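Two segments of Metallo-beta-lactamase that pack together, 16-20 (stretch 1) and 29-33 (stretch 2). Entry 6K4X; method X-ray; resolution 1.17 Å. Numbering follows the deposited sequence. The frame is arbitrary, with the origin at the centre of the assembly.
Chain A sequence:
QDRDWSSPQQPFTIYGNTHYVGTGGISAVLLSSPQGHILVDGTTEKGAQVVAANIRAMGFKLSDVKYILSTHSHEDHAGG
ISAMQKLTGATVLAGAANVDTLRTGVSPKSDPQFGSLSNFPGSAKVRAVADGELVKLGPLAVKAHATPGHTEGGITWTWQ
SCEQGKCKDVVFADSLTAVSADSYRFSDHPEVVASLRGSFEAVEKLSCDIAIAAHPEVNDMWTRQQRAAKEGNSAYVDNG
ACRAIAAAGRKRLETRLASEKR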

ATOM      1  N   GLY A  16      16.899  -6.364  -4.270  1.00  6.87           N
ATOM      2  CA  GLY A  16      17.188  -7.281  -3.195  1.00  6.99           C
ATOM      3  C   GLY A  16      16.040  -8.251  -2.985  1.00  7.36           C
ATOM      4  O   GLY A  16      15.689  -9.013  -3.867  1.00  7.97           O
ATOM      5  N   ASN A  17      15.497  -8.278  -1.770  1.00  6.79           N
ATOM      6  CA  ASN A  17      14.407  -9.169  -1.390  1.00  6.46           C
ATOM      7  C   ASN A  17      13.021  -8.510  -1.497  1.00  6.30           C
ATOM      8  O   ASN A  17      12.073  -9.035  -0.890  1.00  6.30           O
ATOM      9  CB  ASN A  17      14.626  -9.714   0.020  1.00  7.69           C
ATOM     10  CG  ASN A  17      14.675  -8.633   1.081  1.00  7.19           C
ATOM     11  OD1 ASN A  17      15.103  -7.498   0.831  1.00  8.14           O
ATOM     12  ND2 ASN A  17      14.284  -8.967   2.296  1.00  9.30           N
ATOM     13  N   THR A  18      12.912  -7.396  -2.231  1.00  5.54           N
ATOM     14  CA  THR A  18      11.638  -6.754  -2.491  1.00  6.07           C
ATOM     15  C   THR A  18      11.145  -7.152  -3.878  1.00  5.57           C
ATOM     16  O   THR A  18      11.800  -6.819  -4.872  1.00  6.30           O
ATOM     17  CB  THR A  18      11.766  -5.227  -2.445  1.00  5.86           C
ATOM     18  OG1 THR A  18      12.093  -4.815  -1.111  1.00  6.95           O
ATOM     19  CG2 THR A  18      10.503  -4.523  -2.866  1.00  6.22           C
ATOM     20  N   HIS A  19      10.000  -7.820  -3.917  1.00  5.81           N
ATOM     21  CA  HIS A  19       9.441  -8.359  -5.174  1.00  6.20           C
ATOM     22  C   HIS A  19       8.040  -7.787  -5.395  1.00  5.95           C
ATOM     23  O   HIS A  19       7.229  -7.771  -4.445  1.00  7.04           O
ATOM     24  CB  HIS A  19       9.355  -9.890  -5.133  1.00  6.42           C
ATOM     25  CG  HIS A  19      10.568 -10.531  -4.554  1.00  6.40           C
ATOM     26  ND1 HIS A  19      11.744 -10.674  -5.260  1.00  7.74           N
ATOM     27  CD2 HIS A  19      10.801 -10.990  -3.308  1.00  6.90           C
ATOM     28  CE1 HIS A  19      12.634 -11.248  -4.460  1.00  7.00           C
ATOM     29  NE2 HIS A  19      12.088 -11.432  -3.251  1.00  7.51           N
ATOM     30  N   TYR A  20       7.741  -7.338  -6.609  1.00  5.64           N
ATOM     31  CA  TYR A  20       6.402  -6.976  -6.978  1.00  5.44           C
ATOM     32  C   TYR A  20       5.633  -8.243  -7.340  1.00  5.49           C
ATOM     33  O   TYR A  20       6.061  -8.990  -8.214  1.00  5.84           O
ATOM     34  CB  TYR A  20       6.416  -6.006  -8.153  1.00  6.04           C
ATOM     35  CG  TYR A  20       5.064  -5.448  -8.511  1.00  5.80           C
ATOM     36  CD1 TYR A  20       4.161  -6.169  -9.277  1.00  5.90           C
ATOM     37  CD2 TYR A  20       4.679  -4.196  -8.051  1.00  6.27           C
ATOM     38  CE1 TYR A  20       2.924  -5.636  -9.597  1.00  5.65           C
ATOM     39  CE2 TYR A  20       3.450  -3.652  -8.380  1.00  5.90           C
ATOM     40  CZ  TYR A  20       2.560  -4.379  -9.145  1.00  5.48           C
ATOM     41  OH  TYR A  20       1.353  -3.823  -9.473  1.00  6.38           O
ATOM     42  N   VAL A  29       3.455  -6.309  -2.658  1.00  6.08           N
ATOM     43  CA  VAL A  29       4.870  -6.566  -2.563  1.00  6.53           C
ATOM     44  C   VAL A  29       5.110  -7.727  -1.615  1.00  6.66           C
ATOM     45  O   VAL A  29       4.555  -7.767  -0.512  1.00  6.91           O
ATOM     46  CB  VAL A  29       5.634  -5.308  -2.120  1.00  7.83           C
ATOM     47  CG1 VAL A  29       7.003  -5.631  -1.544  1.00  9.11           C
ATOM     48  CG2 VAL A  29       5.765  -4.338  -3.277  1.00  8.96           C
ATOM     49  N   LEU A  30       6.018  -8.620  -2.009  1.00  6.28           N
ATOM     50  CA  LEU A  30       6.529  -9.622  -1.109  1.00  7.25           C
ATOM     51  C   LEU A  30       7.936  -9.238  -0.680  1.00  7.17           C
ATOM     52  O   LEU A  30       8.814  -9.045  -1.530  1.00  7.68           O
ATOM     53  CB  LEU A  30       6.538 -10.979  -1.797  1.00  7.25           C
ATOM     54  CG  LEU A  30       6.825 -12.146  -0.860  1.00  8.83           C
ATOM     55  CD1 LEU A  30       5.611 -12.495  -0.027  1.00  9.19           C
ATOM     56  CD2 LEU A  30       7.310 -13.351  -1.621  1.00 11.64           C
ATOM     57  N   LEU A  31       8.127  -9.142   0.630  1.00  6.84           N
ATOM     58  CA  LEU A  31       9.424  -8.944   1.210  1.00  6.68           C
ATOM     59  C   LEU A  31       9.867 -10.293   1.765  1.00  6.15           C
ATOM     60  O   LEU A  31       9.246 -10.791   2.701  1.00  6.60           O
ATOM     61  CB  LEU A  31       9.323  -7.909   2.322  1.00  7.41           C
ATOM     62  CG  LEU A  31      10.641  -7.502   2.957  1.00  7.67           C
ATOM     63  CD1 LEU A  31      11.577  -6.825   1.965  1.00  8.15           C
ATOM     64  CD2 LEU A  31      10.408  -6.591   4.149  1.00  8.00           C
ATOM     65  N   SER A  32      10.880 -10.902   1.148  1.00  6.23           N
ATOM     66  CA  SER A  32      11.174 -12.310   1.384  1.00  6.42           C
ATOM     67  C   SER A  32      12.354 -12.491   2.342  1.00  6.81           C
ATOM     68  O   SER A  32      13.251 -11.652   2.437  1.00  7.11           O
ATOM     69  CB  SER A  32      11.432 -13.046   0.105  1.00  6.61           C
ATOM     70  OG  SER A  32      12.502 -12.452  -0.608  1.00  7.12           O
ATOM     71  N   SER A  33      12.363 -13.645   3.024  1.00  6.51           N
ATOM     72  CA  SER A  33      13.528 -14.056   3.751  1.00  7.17           C
ATOM     73  C   SER A  33      13.539 -15.563   3.875  1.00  7.93           C
ATOM     74  O   SER A  33      12.511 -16.206   3.793  1.00  7.82           O
ATOM     75  CB  SER A  33      13.606 -13.427   5.124  1.00  8.21           C
ATOM     76  OG  SER A  33      12.953 -14.211   6.130  1.00  8.32           O
TER

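Ser 32, the residue just past the end of its strand, is held by three hydrogen bonds to stretch 1, and two of them involve side chains that reach over from Asn 17 and His 19. Its backbone N donates to Asn 17 O (3.0 Å), its O accepts from Asn 17 ND2 (2.9 Å), and its OG pairs with His 19 NE2 (2.9 Å), where either atom could be the donor. Asn 17 thus uses its backbone carbonyl and its side-chain amide on the N and O of one residue, as a neighbouring strand would, although it lies in the loop before strand 18-20. The p rotamer of Asn 17 (chi1 61°) and a CA-to-CB bond directed toward stretch 2 bring the amide into place; a carboxamide suits the site because ND2 can donate to Ser 32 O while OD1 is satisfied elsewhere in the structure.

The two strands, 18-20 and 29-31, run antiparallel at 156° with a closest approach of 4.7 Å between their axes. His 19 and Leu 30 form the hydrogen-bonded pair: His 19 N donates to Leu 30 O (2.9 Å) and Leu 30 N to His 19 O (2.8 Å). Thr 18 with Leu 31 and Tyr 20 with Val 29 are the non-hydrogen-bonded pairs that flank it. The same carbonyls also approach alpha carbons, with CA-H...O contacts from Val 29 CA to His 19 O (3.2 Å) and from Leu 31 CA to Asn 17 O (3.4 Å).

His 19 and Leu 30 place their side chains on one face of the sheet. With chi1 at -43° (m), the end of the imidazole comes nearer to stretch 2 than its CA-to-CB bond alone would suggest, and Ser 32 OG meets the ring at its edge, near its plane, as a bond to NE2 requires. ND1 is hydrogen-bonded elsewhere, so both ring nitrogens are engaged. The small serine, also a p rotamer, supplies a hydroxyl beside the Asn 17 side chain, with Ser 32 OG 3.5 Å from Asn 17 CB.

Thr 18, Tyr 20, Val 29 and Leu 31 share the other face. Thr 18 CG2 packs against Val 29 CG1 (3.9 Å), joining two beta-branched residues well suited to extended backbone. Leu 31 CD1 lies 3.7 Å from Thr 18 OG1 and 3.5 Å from Asn 17 ND2, so this methyl packs against both polar atoms. Together the stretches bury 386 Å². Gly 16 adds nothing to this area; its positive phi (56°) favours glycine.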